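Local structure of glycoside hydrolase family protein (6Q2F) at residues Ala608-Phe612 against Glu644-Ser649; Leu585-Arg589 against Arg619-Asp625; Ile677-Val683 against Gly698-Gln704. The protein probably hydrolyses terminal alpha-L-rhamnosyl residues from glycosides, as an alpha-L-rhamnosidase of the glycoside hydrolases, and binds a sodium ion. One frame throughout, in Å; residues are numbered along the deposited sequence.

Contact 1 of 3, residues Ala608-Phe612 against Glu644-Ser649; sequences ALWTF and ESMTAS. With NA (sodium ion), chain B.
At the sodium site, two neighbouring parallel strands, 604-610 and 642-649, run side by side; the axes of the short segments approach to 4.6 Å at 32°. Ala608 pairs with Glu644 and Leu609 with Ser645; a beta bulge then shifts the register so that Trp610 faces Thr647. Three backbone hydrogen bonds join them: Leu609 N to Glu644 O (2.9 Å), Met646 N to Leu609 O (2.7 Å) and Thr611 N to Thr647 O (2.8 Å). Met646, a selenomethionine, takes phi/psi 78/33 at the bulge, and its CB lies 4.0 Å from Thr611 CG2. The strands are neighbouring staves of the eight-stranded parallel (beta/alpha)8 barrel, joined by helix 620-636 as one beta-alpha-beta unit. Ala608, Trp610, Glu644 and Thr647 share one face. Trp610 (chi1 m, chi2 37°) lays its five-membered ring over Thr647, a CH-pi contact with Thr647 CB 3.6 Å from the ring centroid and 8° off the normal. Glu644 extends (chi1 and chi2 t) to place OE1 2.6 Å from the sodium, which Asp503, Ser504, Glu583 and Glu586 also bind. A water accepts from Trp610 NE1 (2.9 Å) and donates to Glu644 OE2 (2.7 Å), linking the indole to the metal-binding carboxylate. On the other face, Leu609 touches Glu667 of helix 657-670, while Ser645 OG hydrogen-bonds the same glutamate.

Contact 2 of 3, residues Leu585-Arg589 against Arg619-Asp625; sequences LEDHR and RQTLIAD. With NA (sodium ion), chain B.
Thr621 OG1 donates to Glu586 O (2.8 Å) and accepts from His588 N (2.9 Å), so one hydroxyl in the first turn of helix 620-636 holds both sides of Asp587. Arg619 forms a salt bridge from NH2 to Asp587 OD2 (3.3 Å); the other carboxylate oxygen, Asp587 OD1, accepts from His588 ND1 (2.6 Å), a His-carboxylate pair. Glu586 is the centre of a classic gamma turn, phi/psi 71/-55, closed by a hydrogen bond from Asp587 N to Leu585 O (2.7 Å). With chi1 and chi2 t, Glu586 puts OE2 2.4 Å from the sodium. Three waters fill the gap to the helix: one joins Glu586 N to Asp625 OD1 (both 2.8 Å), one Glu586 OE2 (3.0 Å) to Asp625 OD2 (2.7 Å), one Glu586 OE1 (2.7 Å) to Arg619 NH2 (2.8 Å). Asp625 also makes a salt bridge to Arg599. Glu586 CG meets Leu622 CD2 at 3.6 Å, and Thr621 CB lies over the His588 ring, 4.1 Å from ND1. The loop follows barrel strand 579-582, carrying Glu586 to the sodium at the C-terminal ends of the barrel strands, and rests on helix 620-636 beside Ala608 of strand 604-610 and helix 744-747.

Contact 3 of 3, residues Ile677-Val683 against Gly698-Gln704; sequences IHTSVHV and GQYFNRQ
This is a buried contact between two largely irregular segments that lead out of the sheet. Ile677 still belongs to strand 674-677, the last of the eight barrel strands, beside 642-649 and 56-62; Gly698 belongs to the short strand 697-698, which pairs with 642-649. Three backbone hydrogen bonds join the segments: Gln699 N to His678 O (2.7 Å), Thr679 N to Gln699 O (3.3 Å) and Phe701 N to Thr679 O (3.0 Å). Each segment has a cis peptide here, before Thr679 and before Gln699, and the two form no regular strand pairing with each other. The His678 ring (chi1 t, chi2 -72°) turns ND1 to Gly698 O at 3.1 Å. Farther along, Ser680 OG (chi1 t) donates to Phe701 O (2.6 Å), Asn702 ND2 (chi1 p) to Val681 O (3.0 Å) and Arg703 NH2 to Val683 O (2.8 Å). Phe701 centres an inverse gamma turn, and Asn702 OD1 accepts from Gln704 N (3.0 Å) in an Asx turn. Val683 CG1 lies 3.5 Å from Gln704 CG and over the Arg703 guanidinium, 3.3 Å from NH2. Ile677 CD1 meets Phe701 CE2 at 3.9 Å, while helix 68-81 adds Trp77 edge-to-face with Phe701. Arg703 makes salt bridges to Asp74 and Asp686. All seven hydrogen bonds between the segments end on backbone oxygens, so buried carbonyls are met by backbone or side-chain donors, while Thr679 OG1 is left without a partner in the model.

Overall arrangement
Contacts 1 and 3 are buried and contact 2 is partly so, though contact 2 lies nearest the centre of the chain. Contacts 1 and 2 interlock along the sequence: helix 620-636, whose start meets the loop in contact 2, connects the two strands of contact 1, and both contacts bind the same sodium, with Glu644 OE1 and Glu586 OE2 3.7 Å apart. Contact 3 adjoins strand 642-649 of contact 1, with Ser645 O 3.0 Å from His678 N and Ala648 O 2.8 Å from Gly698 N, but stays about 8 Å from contact 2 at the nearest atoms. Bulged parallel strand pairing in contact 1 contrasts with a threonine hydroxyl, a salt bridge and waters in contact 2, and with loop-to-loop hydrogen bonds in contact 3.

Contact 1 of 3, residues Ala608-Phe612 against Glu644-Ser649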
loop_
_atom_site.group_PDB
_atom_site.type_symbol
_atom_site.label_atom_id
_atom_site.label_comp_id
_atom_site.label_asym_id
_atom_site.label_seq_id
_atom_site.Cartn_x
_atom_site.Cartn_y
_atom_site.Cartn_z
ATOM N N ALA A 608 -3.391 3.276 0.258
ATOM C CA ALA A 608 -4.194 3.276 -0.959
ATOM C C ALA A 608 -5.380 2.326 -0.787
ATOM O O ALA A 608 -5.337 1.386 0.015
ATOM C CB ALA A 608 -3.370 2.855 -2.201
ATOM N N LEU A 609 -6.444 2.580 -1.548
ATOM C CA LEU A 609 -7.545 1.623 -1.668
ATOM C C LEU A 609 -8.138 1.703 -3.062
ATOM O O LEU A 609 -8.509 2.787 -3.512
ATOM C CB LEU A 609 -8.662 1.851 -0.636
ATOM C CG LEU A 609 -9.799 0.854 -0.964
ATOM C CD1 LEU A 609 -9.452 -0.601 -0.531
ATOM C CD2 LEU A 609 -11.174 1.271 -0.426
ATOM N N TRP A 610 -8.231 0.554 -3.725
ATOM C CA TRP A 610 -8.841 0.452 -5.041
ATOM C C TRP A 610 -10.323 0.096 -4.913
ATOM O O TRP A 610 -10.748 -0.536 -3.945
ATOM C CB TRP A 610 -8.139 -0.614 -5.885
ATOM C CG TRP A 610 -6.790 -0.213 -6.415
ATOM C CD1 TRP A 610 -5.848 0.534 -5.778
ATOM C CD2 TRP A 610 -6.247 -0.545 -7.688
ATOM N NE1 TRP A 610 -4.755 0.693 -6.579
ATOM C CE2 TRP A 610 -4.976 0.039 -7.762
ATOM C CE3 TRP A 610 -6.717 -1.280 -8.781
ATOM C CZ2 TRP A 610 -4.157 -0.096 -8.880
ATOM C CZ3 TRP A 610 -5.906 -1.404 -9.894
ATOM C CH2 TRP A 610 -4.639 -0.813 -9.933
ATOM N N THR A 611 -11.114 0.529 -5.893
ATOM C CA THR A 611 -12.483 0.057 -5.966
ATOM C C THR A 611 -12.486 -1.449 -6.195
ATOM O O THR A 611 -11.531 -2.033 -6.720
ATOM C CB THR A 611 -13.237 0.767 -7.082
ATOM O OG1 THR A 611 -12.719 0.342 -8.343
ATOM C CG2 THR A 611 -13.070 2.288 -6.924
ATOM N N PHE A 612 -13.575 -2.083 -5.776
ATOM C CA PHE A 612 -13.679 -3.529 -5.883
ATOM C C PHE A 612 -15.148 -3.909 -6.001
ATOM O O PHE A 612 -16.026 -3.217 -5.474
ATOM C CB PHE A 612 -13.049 -4.220 -4.671
ATOM C CG PHE A 612 -13.651 -3.792 -3.355
ATOM C CD1 PHE A 612 -13.159 -2.682 -2.686
ATOM C CD2 PHE A 612 -14.705 -4.498 -2.788
ATOM C CE1 PHE A 612 -13.715 -2.276 -1.485
ATOM C CE2 PHE A 612 -15.261 -4.113 -1.570
ATOM C CZ PHE A 612 -14.776 -2.997 -0.925
ATOM N N GLU A 644 -4.531 7.204 -1.042
ATOM C CA GLU A 644 -4.800 7.204 -2.470
ATOM C C GLU A 644 -6.099 6.435 -2.709
ATOM O O GLU A 644 -6.124 5.204 -2.641
ATOM C CB GLU A 644 -3.586 6.605 -3.189
ATOM C CG GLU A 644 -3.715 6.353 -4.647
ATOM C CD GLU A 644 -2.508 5.575 -5.146
ATOM O OE1 GLU A 644 -1.475 5.604 -4.441
ATOM O OE2 GLU A 644 -2.616 4.908 -6.189
ATOM N N SER A 645 -7.188 7.153 -2.972
ATOM C CA SER A 645 -8.541 6.636 -2.753
ATOM C C SER A 645 -9.253 6.356 -4.070
ATOM O O SER A 645 -9.423 7.257 -4.895
ATOM C CB SER A 645 -9.380 7.607 -1.909
ATOM O OG SER A 645 -8.801 7.858 -0.653
HETATM N N MSE A 646 -9.695 5.112 -4.233
HETATM C CA MSE A 646 -10.724 4.735 -5.198
HETATM C C MSE A 646 -10.206 4.632 -6.596
HETATM O O MSE A 646 -10.928 4.893 -7.578
HETATM C CB MSE A 646 -11.906 5.709 -5.149
HETATM C CG MSE A 646 -12.626 5.590 -3.842
HETATM SE SE MSE A 646 -14.206 6.700 -3.665
HETATM C CE MSE A 646 -13.300 8.216 -3.399
ATOM N N THR A 647 -8.951 4.223 -6.690
ATOM C CA THR A 647 -8.411 3.852 -7.983
ATOM C C THR A 647 -9.292 2.776 -8.594
ATOM O O THR A 647 -9.751 1.861 -7.901
ATOM C CB THR A 647 -6.977 3.351 -7.847
ATOM O OG1 THR A 647 -6.189 4.361 -7.216
ATOM C CG2 THR A 647 -6.423 3.042 -9.231
ATOM N N ALA A 648 -9.555 2.910 -9.890
ATOM C CA ALA A 648 -10.415 1.992 -10.612
ATOM C C ALA A 648 -9.755 1.625 -11.928
ATOM O O ALA A 648 -9.089 2.448 -12.559
ATOM C CB ALA A 648 -11.792 2.606 -10.873
ATOM N N SER A 649 -9.960 0.386 -12.339
ATOM C CA SER A 649 -9.359 -0.143 -13.552
ATOM C C SER A 649 -10.446 -0.599 -14.518
ATOM O O SER A 649 -11.327 -1.372 -14.140
ATOM C CB SER A 649 -8.409 -1.296 -13.202
ATOM O OG SER A 649 -7.931 -1.906 -14.370
HETATM NA NA NA B . 0.636 4.150 -4.699
HETATM O O HOH W 1 -2.333 2.214 -6.007
HETATM O O HOH W 2 -10.440 -1.560 -9.523
#

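Contact 2 of 3, residues Leu585-Arg589 against Arg619-Asp625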
loop_
_atom_site.group_PDB
_atom_site.type_symbol
_atom_site.label_atom_id
_atom_site.label_comp_id
_atom_site.label_asym_id
_atom_site.label_seq_id
_atom_site.Cartn_x
_atom_site.Cartn_y
_atom_site.Cartn_z
ATOM N N LEU A 585 5.125 0.405 0.939
ATOM C CA LEU A 585 5.074 -0.755 0.043
ATOM C C LEU A 585 3.793 -0.920 -0.745
ATOM O O LEU A 585 3.832 -1.153 -1.909
ATOM C CB LEU A 585 5.454 -2.050 0.759
ATOM C CG LEU A 585 6.730 -2.030 1.579
ATOM C CD1 LEU A 585 6.921 -3.302 2.356
ATOM C CD2 LEU A 585 7.919 -1.746 0.727
ATOM N N GLU A 586 2.676 -0.769 -0.054
ATOM C CA GLU A 586 1.326 -0.822 -0.629
ATOM C C GLU A 586 0.910 -2.222 -1.056
ATOM O O GLU A 586 -0.136 -2.715 -0.614
ATOM C CB GLU A 586 1.168 0.137 -1.825
ATOM C CG GLU A 586 -0.270 0.134 -2.393
ATOM C CD GLU A 586 -0.467 1.081 -3.565
ATOM O OE1 GLU A 586 -0.943 0.598 -4.605
ATOM O OE2 GLU A 586 -0.162 2.283 -3.446
ATOM N N ASP A 587 1.709 -2.864 -1.906
ATOM C CA ASP A 587 1.309 -4.079 -2.621
ATOM C C ASP A 587 2.300 -5.202 -2.312
ATOM O O ASP A 587 3.398 -5.244 -2.880
ATOM C CB ASP A 587 1.224 -3.796 -4.126
ATOM C CG ASP A 587 0.644 -4.953 -4.926
ATOM O OD1 ASP A 587 0.190 -5.943 -4.325
ATOM O OD2 ASP A 587 0.628 -4.851 -6.175
ATOM N N HIS A 588 1.890 -6.120 -1.429
ATOM C CA HIS A 588 2.697 -7.282 -1.011
ATOM C C HIS A 588 4.089 -6.797 -0.597
ATOM O O HIS A 588 4.202 -5.895 0.243
ATOM C CB HIS A 588 2.682 -8.321 -2.109
ATOM C CG HIS A 588 1.327 -8.884 -2.375
ATOM N ND1 HIS A 588 0.393 -8.235 -3.151
ATOM C CD2 HIS A 588 0.740 -10.028 -1.955
ATOM C CE1 HIS A 588 -0.709 -8.961 -3.210
ATOM N NE2 HIS A 588 -0.527 -10.053 -2.492
ATOM N N ARG A 589 5.166 -7.346 -1.158
ATOM C CA ARG A 589 6.516 -7.105 -0.662
ATOM C C ARG A 589 7.423 -6.814 -1.847
ATOM O O ARG A 589 8.164 -7.689 -2.314
ATOM C CB ARG A 589 7.011 -8.297 0.164
ATOM C CG ARG A 589 8.340 -8.020 0.900
ATOM C CD ARG A 589 8.729 -9.165 1.822
ATOM N NE ARG A 589 9.658 -8.699 2.852
ATOM C CZ ARG A 589 10.122 -9.443 3.850
ATOM N NH1 ARG A 589 9.756 -10.718 3.971
ATOM N NH2 ARG A 589 10.955 -8.902 4.731
ATOM N N ARG A 619 -8.790 -5.645 -2.182
ATOM C CA ARG A 619 -7.467 -6.254 -2.178
ATOM C C ARG A 619 -6.920 -6.233 -0.762
ATOM O O ARG A 619 -6.750 -5.161 -0.175
ATOM C CB ARG A 619 -6.546 -5.504 -3.128
ATOM C CG ARG A 619 -6.993 -5.627 -4.596
ATOM C CD ARG A 619 -6.151 -4.691 -5.466
ATOM N NE ARG A 619 -4.714 -4.925 -5.308
ATOM C CZ ARG A 619 -3.783 -4.005 -5.537
ATOM N NH1 ARG A 619 -4.142 -2.780 -5.905
ATOM N NH2 ARG A 619 -2.499 -4.302 -5.379
ATOM N N GLN A 620 -6.661 -7.421 -0.212
ATOM C CA GLN A 620 -6.238 -7.530 1.184
ATOM C C GLN A 620 -4.984 -6.705 1.459
ATOM O O GLN A 620 -4.872 -6.082 2.517
ATOM C CB GLN A 620 -6.012 -8.994 1.547
ATOM C CG GLN A 620 -7.308 -9.821 1.493
ATOM C CD GLN A 620 -8.380 -9.274 2.416
ATOM O OE1 GLN A 620 -8.111 -8.933 3.566
ATOM N NE2 GLN A 620 -9.598 -9.169 1.910
ATOM N N THR A 621 -4.043 -6.657 0.508
ATOM C CA THR A 621 -2.810 -5.920 0.765
ATOM C C THR A 621 -3.095 -4.450 1.055
ATOM O O THR A 621 -2.337 -3.797 1.786
ATOM C CB THR A 621 -1.844 -6.070 -0.417
ATOM O OG1 THR A 621 -0.583 -5.479 -0.083
ATOM C CG2 THR A 621 -2.405 -5.423 -1.697
ATOM N N LEU A 622 -4.189 -3.924 0.510
ATOM C CA LEU A 622 -4.538 -2.522 0.704
ATOM C C LEU A 622 -5.204 -2.287 2.053
ATOM O O LEU A 622 -5.149 -1.174 2.578
ATOM C CB LEU A 622 -5.444 -2.055 -0.441
ATOM C CG LEU A 622 -4.790 -2.165 -1.830
ATOM C CD1 LEU A 622 -5.648 -1.528 -2.917
ATOM C CD2 LEU A 622 -3.435 -1.502 -1.800
ATOM N N ILE A 623 -5.861 -3.307 2.608
ATOM C CA ILE A 623 -6.342 -3.226 3.987
ATOM C C ILE A 623 -5.154 -3.128 4.942
ATOM O O ILE A 623 -5.082 -2.235 5.788
ATOM C CB ILE A 623 -7.232 -4.439 4.321
ATOM C CG1 ILE A 623 -8.432 -4.564 3.353
ATOM C CG2 ILE A 623 -7.646 -4.404 5.789
ATOM C CD1 ILE A 623 -9.339 -3.345 3.267
ATOM N N ALA A 624 -4.195 -4.050 4.797
ATOM C CA ALA A 624 -2.967 -3.992 5.593
ATOM C C ALA A 624 -2.229 -2.675 5.386
ATOM O O ALA A 624 -1.743 -2.073 6.349
ATOM C CB ALA A 624 -2.061 -5.174 5.242
ATOM N N ASP A 625 -2.169 -2.203 4.134
ATOM C CA ASP A 625 -1.491 -0.943 3.830
ATOM C C ASP A 625 -2.091 0.207 4.633
ATOM O O ASP A 625 -1.366 1.004 5.251
ATOM C CB ASP A 625 -1.582 -0.668 2.324
ATOM C CG ASP A 625 -0.772 0.546 1.889
ATOM O OD1 ASP A 625 0.267 0.836 2.520
ATOM O OD2 ASP A 625 -1.202 1.220 0.917
HETATM NA NA NA B . 0.636 4.150 -4.699
HETATM O O HOH W 3 2.712 -0.534 2.745
HETATM O O HOH W 4 -0.241 3.187 -0.608
HETATM O O HOH W 5 -1.467 -1.720 -5.979
#

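Contact 3 of 3, residues Ile677-Val683 against Gly698-Gln704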
loop_
_atom_site.group_PDB
_atom_site.type_symbol
_atom_site.label_atom_id
_atom_site.label_comp_id
_atom_site.label_asym_id
_atom_site.label_seq_id
_atom_site.Cartn_x
_atom_site.Cartn_y
_atom_site.Cartn_z
ATOM N N ILE A 677 -8.243 11.593 -3.485
ATOM C CA ILE A 677 -8.888 10.913 -4.571
ATOM C C ILE A 677 -8.081 10.728 -5.814
ATOM O O ILE A 677 -7.589 11.643 -6.355
ATOM C CB ILE A 677 -10.236 11.553 -4.906
ATOM C CG1 ILE A 677 -11.108 11.590 -3.677
ATOM C CG2 ILE A 677 -10.925 10.805 -6.018
ATOM C CD1 ILE A 677 -12.085 12.717 -3.646
ATOM N N HIS A 678 -7.989 9.498 -6.233
ATOM C CA HIS A 678 -7.333 9.123 -7.439
ATOM C C HIS A 678 -8.403 8.978 -8.502
ATOM O O HIS A 678 -9.108 8.020 -8.440
ATOM C CB HIS A 678 -6.707 7.772 -7.225
ATOM C CG HIS A 678 -5.909 7.281 -8.375
ATOM N ND1 HIS A 678 -6.478 6.847 -9.540
ATOM C CD2 HIS A 678 -4.581 7.152 -8.538
ATOM C CE1 HIS A 678 -5.537 6.494 -10.379
ATOM N NE2 HIS A 678 -4.376 6.664 -9.793
ATOM N N THR A 679 -8.529 9.865 -9.482
ATOM C CA THR A 679 -7.801 11.095 -9.668
ATOM C C THR A 679 -8.665 12.156 -10.321
ATOM O O THR A 679 -9.758 11.932 -10.717
ATOM C CB THR A 679 -6.665 11.043 -10.699
ATOM O OG1 THR A 679 -6.772 9.926 -11.550
ATOM C CG2 THR A 679 -5.415 11.167 -10.117
ATOM N N SER A 680 -8.091 13.325 -10.420
ATOM C CA SER A 680 -8.653 14.446 -11.031
ATOM C C SER A 680 -7.646 14.879 -12.081
ATOM O O SER A 680 -6.856 15.740 -11.857
ATOM C CB SER A 680 -8.878 15.527 -10.010
ATOM O OG SER A 680 -9.666 16.532 -10.503
ATOM N N VAL A 681 -7.685 14.243 -13.231
ATOM C CA VAL A 681 -6.816 14.604 -14.337
ATOM C C VAL A 681 -7.059 16.061 -14.729
ATOM O O VAL A 681 -8.195 16.549 -14.729
ATOM C CB VAL A 681 -7.067 13.630 -15.503
ATOM C CG1 VAL A 681 -6.664 14.244 -16.825
ATOM C CG2 VAL A 681 -6.303 12.333 -15.280
ATOM N N HIS A 682 -5.980 16.765 -15.046
ATOM C CA HIS A 682 -6.074 18.158 -15.466
ATOM C C HIS A 682 -6.795 18.277 -16.802
ATOM O O HIS A 682 -6.479 17.550 -17.753
ATOM C CB HIS A 682 -4.671 18.759 -15.582
ATOM C CG HIS A 682 -4.608 20.001 -16.412
ATOM N ND1 HIS A 682 -5.382 21.110 -16.150
ATOM C CD2 HIS A 682 -3.839 20.319 -17.483
ATOM C CE1 HIS A 682 -5.102 22.056 -17.029
ATOM N NE2 HIS A 682 -4.165 21.601 -17.843
ATOM N N VAL A 683 -7.750 19.205 -16.869
ATOM C CA VAL A 683 -8.554 19.444 -18.066
ATOM C C VAL A 683 -8.002 20.664 -18.792
ATOM O O VAL A 683 -8.220 21.801 -18.351
ATOM C CB VAL A 683 -10.035 19.635 -17.707
ATOM C CG1 VAL A 683 -10.853 19.992 -18.957
ATOM C CG2 VAL A 683 -10.564 18.393 -17.026
ATOM N N GLY A 698 -9.548 5.095 -13.367
ATOM C CA GLY A 698 -10.442 6.069 -12.809
ATOM C C GLY A 698 -9.846 6.301 -11.430
ATOM O O GLY A 698 -8.838 5.746 -11.170
ATOM N N GLN A 699 -10.442 7.087 -10.550
ATOM C CA GLN A 699 -11.647 7.838 -10.768
ATOM C C GLN A 699 -11.441 8.899 -11.802
ATOM O O GLN A 699 -10.353 9.262 -12.109
ATOM C CB GLN A 699 -12.105 8.524 -9.490
ATOM C CG GLN A 699 -12.555 7.597 -8.415
ATOM C CD GLN A 699 -13.752 6.795 -8.809
ATOM O OE1 GLN A 699 -14.753 7.335 -9.143
ATOM N NE2 GLN A 699 -13.637 5.514 -8.772
ATOM N N TYR A 700 -12.539 9.403 -12.306
ATOM C CA TYR A 700 -12.560 10.400 -13.375
ATOM C C TYR A 700 -13.055 11.741 -12.830
ATOM O O TYR A 700 -13.841 12.450 -13.464
ATOM C CB TYR A 700 -13.436 9.912 -14.534
ATOM C CG TYR A 700 -12.988 8.565 -15.066
ATOM C CD1 TYR A 700 -13.435 7.381 -14.493
ATOM C CD2 TYR A 700 -12.094 8.476 -16.126
ATOM C CE1 TYR A 700 -13.018 6.157 -14.964
ATOM C CE2 TYR A 700 -11.659 7.255 -16.591
ATOM C CZ TYR A 700 -12.123 6.096 -16.012
ATOM O OH TYR A 700 -11.697 4.883 -16.481
ATOM N N PHE A 701 -12.576 12.102 -11.640
ATOM C CA PHE A 701 -13.218 13.113 -10.796
ATOM C C PHE A 701 -12.629 14.494 -11.086
ATOM O O PHE A 701 -11.818 15.025 -10.331
ATOM C CB PHE A 701 -13.042 12.715 -9.332
ATOM C CG PHE A 701 -13.779 13.581 -8.368
ATOM C CD1 PHE A 701 -15.145 13.776 -8.501
ATOM C CD2 PHE A 701 -13.116 14.164 -7.305
ATOM C CE1 PHE A 701 -15.839 14.560 -7.581
ATOM C CE2 PHE A 701 -13.794 14.952 -6.395
ATOM C CZ PHE A 701 -15.158 15.146 -6.531
ATOM N N ASN A 702 -13.046 15.085 -12.212
ATOM C CA ASN A 702 -12.624 16.437 -12.569
ATOM C C ASN A 702 -13.833 17.208 -13.095
ATOM O O ASN A 702 -14.969 16.722 -13.066
ATOM C CB ASN A 702 -11.458 16.441 -13.574
ATOM C CG ASN A 702 -11.818 15.804 -14.928
ATOM O OD1 ASN A 702 -12.983 15.750 -15.338
ATOM N ND2 ASN A 702 -10.797 15.316 -15.622
ATOM N N ARG A 703 -13.593 18.436 -13.561
ATOM C CA ARG A 703 -14.689 19.337 -13.904
ATOM C C ARG A 703 -15.465 18.896 -15.133
ATOM O O ARG A 703 -16.554 19.437 -15.387
ATOM C CB ARG A 703 -14.159 20.745 -14.124
ATOM C CG ARG A 703 -13.106 20.895 -15.236
ATOM C CD ARG A 703 -12.696 22.335 -15.264
ATOM N NE ARG A 703 -11.554 22.585 -16.136
ATOM C CZ ARG A 703 -11.691 23.024 -17.376
ATOM N NH1 ARG A 703 -12.917 23.234 -17.849
ATOM N NH2 ARG A 703 -10.621 23.229 -18.134
ATOM N N GLN A 704 -14.933 17.951 -15.903
ATOM C CA GLN A 704 -15.644 17.368 -17.030
ATOM C C GLN A 704 -16.545 16.202 -16.627
ATOM O O GLN A 704 -17.347 15.753 -17.449
ATOM C CB GLN A 704 -14.637 16.889 -18.094
ATOM C CG GLN A 704 -13.731 17.980 -18.678
ATOM C CD GLN A 704 -14.469 18.977 -19.557
ATOM O OE1 GLN A 704 -15.481 19.547 -19.173
ATOM N NE2 GLN A 704 -13.944 19.197 -20.748
#